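Local atomic coordinates of cytochrome C-550 (PDB entry 2BH4), a protein that probably carries electrons between redox partners by means of a bound heme c. Residues R45-V50 with M69-A74; I59-E64 with E89-S94; T81-W86 with T101-K106. The protein carries 1 engineered substitution. One frame throughout, in Å; residues are numbered along the deposited sequence.

Contact 1 (R45-V50 with M69-A74); sequences RKIASV and MVWSEA. With HEC (heme c), chain B.
Arg45 O takes the backbone N-H of Trp71 at 2.9 Å. Arg45 also sends its side chain to the heme, where NH2 meets propionate oxygen O1A at 2.9 Å while NH1 binds Asn38 O. Lys46 faces Val70 in a single backbone bridge (CA-CA 4.0 Å), and its NZ reaches Met69 O through a water. Ile47 N then bonds directly to that same Met69 O. This crossing of two loops forms part of the propionate pocket of a class I cytochrome c, in which tryptophan and arginine grip one heme carboxylate. Ile47 has CG1 anti to its carbonyl carbon (chi1 -55°), which carries CD1 over the Trp71 face, 3.4 Å from the centroid of the five-membered ring; its CG1 also packs on Met69 CG at 3.6 Å. Heme methyl CMA lies on the opposite side of the indole. Trp71 NE1 makes a nearly straight bond (165°) to propionate O2A at 2.9 Å, and Ala48 N adds a second donor to the same oxygen. Ser49 OG turns back to Lys46 O at 2.7 Å. Val50 finishes the segment by laying CG2 over the centre of the Arg45 guanidinium.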
loop_
_atom_site.group_PDB
_atom_site.type_symbol
_atom_site.label_atom_id
_atom_site.label_comp_id
_atom_site.label_asym_id
_atom_site.label_seq_id
_atom_site.Cartn_x
_atom_site.Cartn_y
_atom_site.Cartn_z
ATOM N N ARG A 45 -6.989 0.948 6.101
ATOM C CA ARG A 45 -6.061 1.543 7.072
ATOM C C ARG A 45 -5.833 3.021 6.782
ATOM O O ARG A 45 -5.642 3.414 5.634
ATOM C CB ARG A 45 -4.713 0.804 7.034
ATOM C CG ARG A 45 -3.748 1.165 8.140
ATOM C CD ARG A 45 -2.620 0.135 8.225
ATOM N NE ARG A 45 -1.594 0.319 7.198
ATOM C CZ ARG A 45 -0.683 -0.590 6.852
ATOM N NH1 ARG A 45 -0.744 -1.827 7.331
ATOM N NH2 ARG A 45 0.236 -0.279 5.943
ATOM N N LYS A 46 -5.817 3.840 7.835
ATOM C CA LYS A 46 -5.450 5.255 7.673
ATOM C C LYS A 46 -4.149 5.394 6.890
ATOM O O LYS A 46 -3.179 4.678 7.136
ATOM C CB LYS A 46 -5.321 5.937 9.033
ATOM C CG LYS A 46 -4.937 7.393 8.967
ATOM C CD LYS A 46 -4.767 7.970 10.385
ATOM C CE LYS A 46 -4.017 9.275 10.401
ATOM N NZ LYS A 46 -4.606 10.309 9.580
ATOM N N ILE A 47 -4.139 6.315 5.932
ATOM C CA ILE A 47 -2.937 6.581 5.142
ATOM C C ILE A 47 -1.751 6.863 6.058
ATOM O O ILE A 47 -1.851 7.668 6.991
ATOM C CB ILE A 47 -3.142 7.814 4.227
ATOM C CG1 ILE A 47 -4.386 7.668 3.337
ATOM C CG2 ILE A 47 -1.923 8.085 3.376
ATOM C CD1 ILE A 47 -4.347 6.553 2.346
ATOM N N ALA A 48 -0.616 6.218 5.769
ATOM C CA ALA A 48 0.657 6.503 6.449
ATOM C C ALA A 48 0.556 6.482 7.966
ATOM O O ALA A 48 0.967 7.449 8.636
ATOM C CB ALA A 48 1.221 7.832 5.949
ATOM N N SER A 49 0.054 5.373 8.508
ATOM C CA SER A 49 -0.205 5.275 9.957
ATOM C C SER A 49 0.468 4.110 10.679
ATOM O O SER A 49 0.203 3.893 11.878
ATOM C CB SER A 49 -1.711 5.239 10.227
ATOM O OG SER A 49 -2.329 4.090 9.673
ATOM N N VAL A 50 1.349 3.386 9.998
ATOM C CA VAL A 50 2.030 2.271 10.659
ATOM C C VAL A 50 3.017 2.802 11.707
ATOM O O VAL A 50 3.895 3.599 11.402
ATOM C CB VAL A 50 2.733 1.366 9.640
ATOM C CG1 VAL A 50 3.542 0.289 10.347
ATOM C CG2 VAL A 50 1.689 0.723 8.730
ATOM N N MET A 69 -8.847 10.080 5.737
ATOM C CA MET A 69 -8.511 9.250 4.587
ATOM C C MET A 69 -7.922 7.899 4.987
ATOM O O MET A 69 -7.007 7.816 5.804
ATOM C CB MET A 69 -7.557 9.970 3.659
ATOM C CG MET A 69 -7.429 9.306 2.301
ATOM S SD MET A 69 -6.352 10.075 1.063
ATOM C CE MET A 69 -7.273 11.540 0.623
ATOM N N VAL A 70 -8.449 6.850 4.365
ATOM C CA VAL A 70 -7.929 5.488 4.507
ATOM C C VAL A 70 -7.651 4.904 3.125
ATOM O O VAL A 70 -8.075 5.469 2.097
ATOM C CB VAL A 70 -8.911 4.549 5.244
ATOM C CG1 VAL A 70 -9.293 5.108 6.598
ATOM C CG2 VAL A 70 -10.158 4.315 4.436
ATOM N N TRP A 71 -6.936 3.781 3.094
ATOM C CA TRP A 71 -6.677 3.089 1.830
ATOM C C TRP A 71 -7.889 2.338 1.349
ATOM O O TRP A 71 -8.153 1.230 1.786
ATOM C CB TRP A 71 -5.495 2.134 1.927
ATOM C CG TRP A 71 -4.187 2.833 1.883
ATOM C CD1 TRP A 71 -3.285 2.948 2.890
ATOM C CD2 TRP A 71 -3.617 3.511 0.753
ATOM N NE1 TRP A 71 -2.201 3.679 2.468
ATOM C CE2 TRP A 71 -2.382 4.044 1.162
ATOM C CE3 TRP A 71 -4.059 3.760 -0.546
ATOM C CZ2 TRP A 71 -1.551 4.744 0.297
ATOM C CZ3 TRP A 71 -3.240 4.480 -1.400
ATOM C CH2 TRP A 71 -2.012 4.983 -0.972
ATOM N N SER A 72 -8.599 2.925 0.406
ATOM C CA SER A 72 -9.676 2.218 -0.260
ATOM C C SER A 72 -9.110 1.337 -1.357
ATOM O O SER A 72 -7.975 1.527 -1.815
ATOM C CB SER A 72 -10.634 3.218 -0.882
ATOM O OG SER A 72 -10.026 3.895 -1.970
ATOM N N GLU A 73 -9.903 0.378 -1.810
ATOM C CA GLU A 73 -9.473 -0.453 -2.913
ATOM C C GLU A 73 -9.174 0.385 -4.172
ATOM O O GLU A 73 -8.146 0.164 -4.829
ATOM C CB GLU A 73 -10.524 -1.539 -3.179
ATOM C CG GLU A 73 -10.437 -2.664 -2.125
ATOM C CD GLU A 73 -11.454 -3.779 -2.350
ATOM O OE1 GLU A 73 -11.879 -3.958 -3.508
ATOM O OE2 GLU A 73 -11.805 -4.467 -1.372
ATOM N N ALA A 74 -9.983 1.413 -4.439
ATOM C CA ALA A 74 -9.773 2.255 -5.620
ATOM C C ALA A 74 -8.452 3.044 -5.530
ATOM O O ALA A 74 -7.674 3.109 -6.493
ATOM C CB ALA A 74 -10.969 3.195 -5.824
HETATM FE FE HEC B . 5.360 -0.019 -1.465
HETATM C CHA HEC B . 4.381 2.397 0.713
HETATM C CHB HEC B . 2.133 -1.117 -1.696
HETATM C CHC HEC B . 6.262 -2.202 -3.951
HETATM C CHD HEC B . 8.652 0.608 -0.834
HETATM N NA HEC B . 3.608 0.542 -0.651
HETATM C C1A HEC B . 3.388 1.584 0.224
HETATM C C2A HEC B . 1.993 1.690 0.550
HETATM C C3A HEC B . 1.373 0.713 -0.130
HETATM C C4A HEC B . 2.370 -0.021 -0.893
HETATM C CMA HEC B . -0.130 0.420 -0.120
HETATM C CAA HEC B . 1.393 2.699 1.536
HETATM C CBA HEC B . 1.431 2.046 2.916
HETATM C CGA HEC B . 0.937 2.889 4.069
HETATM O O1A HEC B . 1.124 2.432 5.244
HETATM O O2A HEC B . 0.354 3.987 3.857
HETATM N NB HEC B . 4.384 -1.406 -2.609
HETATM C C1B HEC B . 3.058 -1.756 -2.479
HETATM C C2B HEC B . 2.788 -2.838 -3.402
HETATM C C3B HEC B . 3.911 -3.097 -4.058
HETATM C C4B HEC B . 4.957 -2.228 -3.556
HETATM C CMB HEC B . 1.423 -3.530 -3.543
HETATM C CAB HEC B . 4.110 -4.136 -5.180
HETATM C CBB HEC B . 3.344 -3.916 -6.290
HETATM N NC HEC B . 7.088 -0.681 -2.236
HETATM C C1C HEC B . 7.277 -1.538 -3.280
HETATM C C2C HEC B . 8.691 -1.716 -3.524
HETATM C C3C HEC B . 9.380 -0.947 -2.673
HETATM C C4C HEC B . 8.371 -0.305 -1.837
HETATM C CMC HEC B . 9.250 -2.646 -4.620
HETATM C CAC HEC B . 10.915 -0.769 -2.511
HETATM C CBC HEC B . 11.727 -0.507 -3.572
HETATM N ND HEC B . 6.342 1.266 -0.286
HETATM C C1D HEC B . 7.722 1.385 -0.201
HETATM C C2D HEC B . 8.058 2.529 0.617
HETATM C C3D HEC B . 6.758 3.079 1.078
HETATM C C4D HEC B . 5.709 2.252 0.468
HETATM C CMD HEC B . 9.434 3.085 0.994
HETATM C CAD HEC B . 6.617 4.352 1.935
HETATM C CBD HEC B . 6.315 5.445 0.891
HETATM C CGD HEC B . 6.551 6.866 1.397
HETATM O O1D HEC B . 6.767 7.035 2.617
HETATM O O2D HEC B . 6.486 7.825 0.585
HETATM O O HOH W 1 -5.475 10.076 6.800
#

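Contact 2 (I59-E64 with E89-S94); sequences ILEVAE and EKTGDS. With HEC (heme c), chain B.
Val62 CG2 and Thr91 CG2 meet at 3.6 Å, their side chains crossing at about a right angle where helix 57-65 packs against the C-terminal end of helix 83-91, two helices of the cytochrome c fold around the heme. The same Val62 methyl lies 3.8 Å from Lys90 CB, so that valine spans two successive residues of the partner helix. Beyond CB, the Lys90 chain bends away and leaves its NZ to a salt bridge with Glu89 OE2. Thr91 directs its methyl and its hydroxyl to different tasks. At chi1 60° the methyl stands anti to the carbonyl carbon and faces Val62, whereas OG1 sits between the backbone N and the carbonyl carbon, where it bonds to Leu87 O and accepts the N-H of Asp93 at 3.1 Å. The latter bond closes an ST turn across Gly92, whose positive phi takes the chain out of the helix. With an alanine here, Asp93 N is likely to lose its side-chain acceptor and a gap to open beside Val62 CG2. Glu61 crosses Thr91 at close to ninety degrees too, extended with CG anti to the backbone N (chi1 -178°); OE2 passes 4.0 Å from Thr91 CB and is held by a salt bridge to Lys65. Because Lys65 NZ also bonds Thr91 O, the one ammonium ties the helix end to the glutamate. Elsewhere on helix 57-65, Ile59 CG2 touches heme propionate oxygen O1D. Glu61 OE1 and Asp93 OD2 stand 4.4 Å apart, a close approach of like charges likely to be softened by a single water that donates to both, at 2.8 Å to Glu61 OE1 and 2.9 Å to Asp93 OD2.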
loop_
_atom_site.group_PDB
_atom_site.type_symbol
_atom_site.label_atom_id
_atom_site.label_comp_id
_atom_site.label_asym_id
_atom_site.label_seq_id
_atom_site.Cartn_x
_atom_site.Cartn_y
_atom_site.Cartn_z
ATOM N N ILE A 59 3.456 11.596 1.460
ATOM C CA ILE A 59 2.412 10.734 1.977
ATOM C C ILE A 59 1.958 11.198 3.366
ATOM O O ILE A 59 0.784 11.078 3.692
ATOM C CB ILE A 59 2.827 9.230 1.903
ATOM C CG1 ILE A 59 1.591 8.325 1.926
ATOM C CG2 ILE A 59 3.869 8.872 2.974
ATOM C CD1 ILE A 59 1.928 6.834 1.839
ATOM N N LEU A 60 2.882 11.749 4.166
ATOM C CA LEU A 60 2.492 12.332 5.453
ATOM C C LEU A 60 1.575 13.539 5.255
ATOM O O LEU A 60 0.647 13.766 6.039
ATOM C CB LEU A 60 3.729 12.709 6.284
ATOM C CG LEU A 60 4.541 11.543 6.847
ATOM C CD1 LEU A 60 5.837 12.064 7.456
ATOM C CD2 LEU A 60 3.733 10.763 7.849
ATOM N N GLU A 61 1.836 14.324 4.213
ATOM C CA GLU A 61 1.000 15.489 3.908
ATOM C C GLU A 61 -0.381 15.061 3.469
ATOM O O GLU A 61 -1.379 15.659 3.855
ATOM C CB GLU A 61 1.655 16.362 2.852
ATOM C CG GLU A 61 0.855 17.609 2.539
ATOM C CD GLU A 61 1.600 18.607 1.653
ATOM O OE1 GLU A 61 2.844 18.664 1.701
ATOM O OE2 GLU A 61 0.922 19.351 0.924
ATOM N N VAL A 62 -0.456 13.975 2.711
ATOM C CA VAL A 62 -1.760 13.439 2.333
ATOM C C VAL A 62 -2.560 13.140 3.590
ATOM O O VAL A 62 -3.701 13.536 3.702
ATOM C CB VAL A 62 -1.647 12.144 1.480
ATOM C CG1 VAL A 62 -3.047 11.530 1.254
ATOM C CG2 VAL A 62 -1.002 12.441 0.145
ATOM N N ALA A 63 -1.944 12.436 4.537
ATOM C CA ALA A 63 -2.645 12.052 5.751
ATOM C C ALA A 63 -3.005 13.272 6.594
ATOM O O ALA A 63 -4.117 13.336 7.109
ATOM C CB ALA A 63 -1.820 11.059 6.543
ATOM N N GLU A 64 -2.070 14.207 6.722
ATOM C CA GLU A 64 -2.264 15.419 7.541
ATOM C C GLU A 64 -3.430 16.244 7.066
ATOM O O GLU A 64 -4.233 16.736 7.888
ATOM C CB GLU A 64 -1.005 16.288 7.520
ATOM C CG GLU A 64 -1.113 17.619 8.295
ATOM C CD GLU A 64 -0.068 18.656 7.896
ATOM O OE1 GLU A 64 0.797 18.373 7.035
ATOM O OE2 GLU A 64 -0.127 19.786 8.442
ATOM N N GLU A 89 -1.592 14.214 -6.931
ATOM C CA GLU A 89 -3.015 14.417 -6.978
ATOM C C GLU A 89 -3.600 14.737 -5.610
ATOM O O GLU A 89 -4.368 15.691 -5.480
ATOM C CB GLU A 89 -3.715 13.194 -7.585
ATOM C CG GLU A 89 -5.235 13.268 -7.626
ATOM C CD GLU A 89 -5.835 12.007 -8.160
ATOM O OE1 GLU A 89 -5.360 11.542 -9.219
ATOM O OE2 GLU A 89 -6.757 11.465 -7.514
ATOM N N LYS A 90 -3.225 13.955 -4.599
ATOM C CA LYS A 90 -3.821 14.089 -3.286
ATOM C C LYS A 90 -3.271 15.271 -2.492
ATOM O O LYS A 90 -3.987 15.829 -1.685
ATOM C CB LYS A 90 -3.686 12.775 -2.496
ATOM C CG LYS A 90 -4.316 11.552 -3.180
ATOM C CD LYS A 90 -5.784 11.727 -3.501
ATOM C CE LYS A 90 -6.330 10.526 -4.190
ATOM N NZ LYS A 90 -7.715 10.693 -4.663
ATOM N N THR A 91 -2.019 15.650 -2.733
ATOM C CA THR A 91 -1.433 16.806 -2.039
ATOM C C THR A 91 -1.672 18.135 -2.747
ATOM O O THR A 91 -1.629 19.197 -2.115
ATOM C CB THR A 91 0.088 16.692 -1.881
ATOM O OG1 THR A 91 0.702 16.599 -3.164
ATOM C CG2 THR A 91 0.496 15.527 -0.994
ATOM N N GLY A 92 -1.860 18.081 -4.060
ATOM C CA GLY A 92 -1.931 19.273 -4.891
ATOM C C GLY A 92 -0.569 19.908 -5.105
ATOM O O GLY A 92 -0.483 21.072 -5.524
ATOM N N ASP A 93 0.493 19.142 -4.846
ATOM C CA ASP A 93 1.876 19.615 -4.888
ATOM C C ASP A 93 2.676 18.817 -5.916
ATOM O O ASP A 93 2.986 17.642 -5.710
ATOM C CB ASP A 93 2.490 19.431 -3.506
ATOM C CG ASP A 93 3.898 19.995 -3.388
ATOM O OD1 ASP A 93 4.451 20.519 -4.385
ATOM O OD2 ASP A 93 4.444 19.918 -2.253
ATOM N N SER A 94 3.040 19.465 -7.015
ATOM C CA SER A 94 3.843 18.805 -8.045
ATOM C C SER A 94 5.205 18.314 -7.521
ATOM O O SER A 94 5.823 17.433 -8.119
ATOM C CB SER A 94 4.058 19.742 -9.238
ATOM O OG SER A 94 4.894 20.831 -8.900
HETATM FE FE HEC B . 5.360 -0.019 -1.465
HETATM C CHA HEC B . 4.381 2.397 0.713
HETATM C CHB HEC B . 2.133 -1.117 -1.696
HETATM C CHC HEC B . 6.262 -2.202 -3.951
HETATM C CHD HEC B . 8.652 0.608 -0.834
HETATM N NA HEC B . 3.608 0.542 -0.651
HETATM C C1A HEC B . 3.388 1.584 0.224
HETATM C C2A HEC B . 1.993 1.690 0.550
HETATM C C3A HEC B . 1.373 0.713 -0.130
HETATM C C4A HEC B . 2.370 -0.021 -0.893
HETATM C CMA HEC B . -0.130 0.420 -0.120
HETATM C CAA HEC B . 1.393 2.699 1.536
HETATM C CBA HEC B . 1.431 2.046 2.916
HETATM C CGA HEC B . 0.937 2.889 4.069
HETATM O O1A HEC B . 1.124 2.432 5.244
HETATM O O2A HEC B . 0.354 3.987 3.857
HETATM N NB HEC B . 4.384 -1.406 -2.609
HETATM C C1B HEC B . 3.058 -1.756 -2.479
HETATM C C2B HEC B . 2.788 -2.838 -3.402
HETATM C C3B HEC B . 3.911 -3.097 -4.058
HETATM C C4B HEC B . 4.957 -2.228 -3.556
HETATM C CMB HEC B . 1.423 -3.530 -3.543
HETATM C CAB HEC B . 4.110 -4.136 -5.180
HETATM C CBB HEC B . 3.344 -3.916 -6.290
HETATM N NC HEC B . 7.088 -0.681 -2.236
HETATM C C1C HEC B . 7.277 -1.538 -3.280
HETATM C C2C HEC B . 8.691 -1.716 -3.524
HETATM C C3C HEC B . 9.380 -0.947 -2.673
HETATM C C4C HEC B . 8.371 -0.305 -1.837
HETATM C CMC HEC B . 9.250 -2.646 -4.620
HETATM C CAC HEC B . 10.915 -0.769 -2.511
HETATM C CBC HEC B . 11.727 -0.507 -3.572
HETATM N ND HEC B . 6.342 1.266 -0.286
HETATM C C1D HEC B . 7.722 1.385 -0.201
HETATM C C2D HEC B . 8.058 2.529 0.617
HETATM C C3D HEC B . 6.758 3.079 1.078
HETATM C C4D HEC B . 5.709 2.252 0.468
HETATM C CMD HEC B . 9.434 3.085 0.994
HETATM C CAD HEC B . 6.617 4.352 1.935
HETATM C CBD HEC B . 6.315 5.445 0.891
HETATM C CGD HEC B . 6.551 6.866 1.397
HETATM O O1D HEC B . 6.767 7.035 2.617
HETATM O O2D HEC B . 6.486 7.825 0.585
HETATM O O HOH W 2 3.916 17.562 -0.627
#

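Contact 3 (T81-W86 with T101-K106); sequences TDPKPW and TFKLGK. With HEC (heme c), chain B.
Thr101 O is gripped twice, by Lys103 NZ at 3.1 Å within its own loop and by a water that donates to it. That water also donates to Asp82 OD1 at 2.8 Å and accepts from Lys84 N, so it ties the loop to the first turn of helix 83-91. Lys103 runs alongside Asp82, both pointing the same way: its CE comes within 3.5 Å of Asp82 OD1, but the chain then bends at its last torsion (chi4 63°) and swings NZ over to the threonine carbonyl. Carbon-to-oxygen packing does the rest. Lys103 CB rests 3.2 Å from Thr81 O, and the Pro83 ring comes up against Phe102 O, with CD at 3.1 Å. Phe102 points its side chain away from 81-86: with CG anti to the backbone N (chi1 -176°), the ring reaches the heme and sets one face, off-centre, on methyl CMC. This loop, as in other class I cytochromes, covers one side of the heme. No direct hydrogen bond joins the two segments, and Asp82 OD1 and Lys103 NZ stay 4.7 Å apart, too far for a salt bridge; the join therefore rests on shared water and close packing, with probably some attraction between the two charges.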
loop_
_atom_site.group_PDB
_atom_site.type_symbol
_atom_site.label_atom_id
_atom_site.label_comp_id
_atom_site.label_asym_id
_atom_site.label_seq_id
_atom_site.Cartn_x
_atom_site.Cartn_y
_atom_site.Cartn_z
ATOM N N THR A 81 -0.408 1.364 -9.203
ATOM C CA THR A 81 -0.157 1.568 -10.621
ATOM C C THR A 81 0.952 2.610 -10.821
ATOM O O THR A 81 1.835 2.437 -11.647
ATOM C CB THR A 81 -1.447 1.973 -11.361
ATOM O OG1 THR A 81 -2.428 0.934 -11.226
ATOM C CG2 THR A 81 -1.196 2.244 -12.827
ATOM N N ASP A 82 0.916 3.698 -10.061
ATOM C CA ASP A 82 1.872 4.792 -10.263
ATOM C C ASP A 82 1.872 5.705 -9.025
ATOM O O ASP A 82 1.077 6.644 -8.933
ATOM C CB ASP A 82 1.465 5.543 -11.536
ATOM C CG ASP A 82 2.600 6.289 -12.196
ATOM O OD1 ASP A 82 3.630 6.571 -11.554
ATOM O OD2 ASP A 82 2.439 6.672 -13.378
ATOM N N PRO A 83 2.735 5.405 -8.040
ATOM C CA PRO A 83 2.689 6.118 -6.759
ATOM C C PRO A 83 2.879 7.618 -6.800
ATOM O O PRO A 83 2.152 8.337 -6.112
ATOM C CB PRO A 83 3.821 5.475 -5.946
ATOM C CG PRO A 83 4.108 4.200 -6.611
ATOM C CD PRO A 83 3.636 4.235 -8.005
ATOM N N LYS A 84 3.829 8.121 -7.577
ATOM C CA LYS A 84 4.112 9.562 -7.545
ATOM C C LYS A 84 2.945 10.453 -7.965
ATOM O O LYS A 84 2.602 11.390 -7.236
ATOM C CB LYS A 84 5.374 9.909 -8.370
ATOM C CG LYS A 84 5.686 11.430 -8.487
ATOM C CD LYS A 84 6.185 12.038 -7.164
ATOM C CE LYS A 84 7.228 13.167 -7.329
ATOM N NZ LYS A 84 6.722 14.598 -7.241
ATOM N N PRO A 85 2.351 10.208 -9.142
ATOM C CA PRO A 85 1.242 11.106 -9.489
ATOM C C PRO A 85 0.055 10.986 -8.541
ATOM O O PRO A 85 -0.713 11.943 -8.403
ATOM C CB PRO A 85 0.845 10.662 -10.906
ATOM C CG PRO A 85 1.370 9.302 -11.030
ATOM C CD PRO A 85 2.630 9.247 -10.225
ATOM N N TRP A 86 -0.120 9.831 -7.898
ATOM C CA TRP A 86 -1.171 9.716 -6.884
ATOM C C TRP A 86 -0.905 10.711 -5.747
ATOM O O TRP A 86 -1.807 11.415 -5.315
ATOM C CB TRP A 86 -1.288 8.279 -6.357
ATOM C CG TRP A 86 -2.434 8.054 -5.444
ATOM C CD1 TRP A 86 -3.699 7.666 -5.790
ATOM C CD2 TRP A 86 -2.442 8.204 -4.016
ATOM N NE1 TRP A 86 -4.483 7.552 -4.680
ATOM C CE2 TRP A 86 -3.739 7.888 -3.576
ATOM C CE3 TRP A 86 -1.481 8.573 -3.069
ATOM C CZ2 TRP A 86 -4.086 7.907 -2.230
ATOM C CZ3 TRP A 86 -1.840 8.606 -1.748
ATOM C CH2 TRP A 86 -3.122 8.289 -1.335
ATOM N N THR A 101 8.770 4.974 -6.238
ATOM C CA THR A 101 8.197 5.245 -7.539
ATOM C C THR A 101 7.804 3.936 -8.248
ATOM O O THR A 101 7.315 3.952 -9.415
ATOM C CB THR A 101 9.179 6.062 -8.431
ATOM O OG1 THR A 101 10.398 5.337 -8.612
ATOM C CG2 THR A 101 9.498 7.417 -7.776
ATOM N N PHE A 102 8.065 2.801 -7.595
ATOM C CA PHE A 102 7.788 1.528 -8.253
ATOM C C PHE A 102 6.363 1.453 -8.799
ATOM O O PHE A 102 5.401 1.641 -8.043
ATOM C CB PHE A 102 8.047 0.402 -7.274
ATOM C CG PHE A 102 7.888 -0.941 -7.882
ATOM C CD1 PHE A 102 8.894 -1.471 -8.641
ATOM C CD2 PHE A 102 6.727 -1.651 -7.723
ATOM C CE1 PHE A 102 8.745 -2.683 -9.246
ATOM C CE2 PHE A 102 6.573 -2.868 -8.333
ATOM C CZ PHE A 102 7.586 -3.386 -9.077
ATOM N N LYS A 103 6.248 1.145 -10.098
ATOM C CA LYS A 103 4.968 1.067 -10.788
ATOM C C LYS A 103 4.677 -0.361 -11.153
ATOM O O LYS A 103 5.513 -1.027 -11.751
ATOM C CB LYS A 103 4.991 1.905 -12.066
ATOM C CG LYS A 103 5.383 3.343 -11.863
ATOM C CD LYS A 103 5.671 4.066 -13.158
ATOM C CE LYS A 103 6.571 5.242 -12.890
ATOM N NZ LYS A 103 7.922 4.812 -12.337
ATOM N N LEU A 104 3.469 -0.817 -10.842
ATOM C CA LEU A 104 3.042 -2.155 -11.260
ATOM C C LEU A 104 2.177 -1.969 -12.495
ATOM O O LEU A 104 1.159 -1.291 -12.456
ATOM C CB LEU A 104 2.281 -2.855 -10.152
ATOM C CG LEU A 104 1.834 -4.282 -10.442
ATOM C CD1 LEU A 104 3.017 -5.207 -10.600
ATOM C CD2 LEU A 104 0.891 -4.764 -9.362
ATOM N N GLY A 105 2.582 -2.638 -13.572
ATOM C CA GLY A 105 2.034 -2.388 -14.893
ATOM C C GLY A 105 0.842 -3.221 -15.280
ATOM O O GLY A 105 0.125 -2.877 -16.222
ATOM N N LYS A 106 0.616 -4.306 -14.554
ATOM C CA LYS A 106 -0.535 -5.150 -14.813
ATOM C C LYS A 106 -0.947 -5.857 -13.541
ATOM O O LYS A 106 -0.209 -5.860 -12.558
ATOM C CB LYS A 106 -0.229 -6.138 -15.926
ATOM C CG LYS A 106 0.945 -7.062 -15.654
ATOM C CD LYS A 106 1.199 -7.991 -16.846
ATOM C CE LYS A 106 2.387 -8.901 -16.578
ATOM N NZ LYS A 106 2.675 -9.806 -17.738
HETATM FE FE HEC B . 5.360 -0.019 -1.465
HETATM C CHA HEC B . 4.381 2.397 0.713
HETATM C CHB HEC B . 2.133 -1.117 -1.696
HETATM C CHC HEC B . 6.262 -2.202 -3.951
HETATM C CHD HEC B . 8.652 0.608 -0.834
HETATM N NA HEC B . 3.608 0.542 -0.651
HETATM C C1A HEC B . 3.388 1.584 0.224
HETATM C C2A HEC B . 1.993 1.690 0.550
HETATM C C3A HEC B . 1.373 0.713 -0.130
HETATM C C4A HEC B . 2.370 -0.021 -0.893
HETATM C CMA HEC B . -0.130 0.420 -0.120
HETATM C CAA HEC B . 1.393 2.699 1.536
HETATM C CBA HEC B . 1.431 2.046 2.916
HETATM C CGA HEC B . 0.937 2.889 4.069
HETATM O O1A HEC B . 1.124 2.432 5.244
HETATM O O2A HEC B . 0.354 3.987 3.857
HETATM N NB HEC B . 4.384 -1.406 -2.609
HETATM C C1B HEC B . 3.058 -1.756 -2.479
HETATM C C2B HEC B . 2.788 -2.838 -3.402
HETATM C C3B HEC B . 3.911 -3.097 -4.058
HETATM C C4B HEC B . 4.957 -2.228 -3.556
HETATM C CMB HEC B . 1.423 -3.530 -3.543
HETATM C CAB HEC B . 4.110 -4.136 -5.180
HETATM C CBB HEC B . 3.344 -3.916 -6.290
HETATM N NC HEC B . 7.088 -0.681 -2.236
HETATM C C1C HEC B . 7.277 -1.538 -3.280
HETATM C C2C HEC B . 8.691 -1.716 -3.524
HETATM C C3C HEC B . 9.380 -0.947 -2.673
HETATM C C4C HEC B . 8.371 -0.305 -1.837
HETATM C CMC HEC B . 9.250 -2.646 -4.620
HETATM C CAC HEC B . 10.915 -0.769 -2.511
HETATM C CBC HEC B . 11.727 -0.507 -3.572
HETATM N ND HEC B . 6.342 1.266 -0.286
HETATM C C1D HEC B . 7.722 1.385 -0.201
HETATM C C2D HEC B . 8.058 2.529 0.617
HETATM C C3D HEC B . 6.758 3.079 1.078
HETATM C C4D HEC B . 5.709 2.252 0.468
HETATM C CMD HEC B . 9.434 3.085 0.994
HETATM C CAD HEC B . 6.617 4.352 1.935
HETATM C CBD HEC B . 6.315 5.445 0.891
HETATM C CGD HEC B . 6.551 6.866 1.397
HETATM O O1D HEC B . 6.767 7.035 2.617
HETATM O O2D HEC B . 6.486 7.825 0.585
HETATM O O HOH W 3 5.601 6.540 -9.514
#

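All three contacts touch the heme and all are only partly buried, yet each has its own chemistry. Contact 1, nearest the centre of the chain, is the only one with direct hydrogen bonds between its segments, and it combines them with buried apolar packing. Contact 2 lies farther out, its centre about 15 Å from the centre of the chain, and joins two helices through methyl groups edged by charge and water. Contact 3 depends on a water and on loop packing. Contacts 2 and 3 share helix 83-91. Met69 SD packs on Val62 CG1 between contacts 1 and 2. Val62, Trp71 and Trp86 meet in an apolar region that contact 3 joins only through Trp86 of its helical segment.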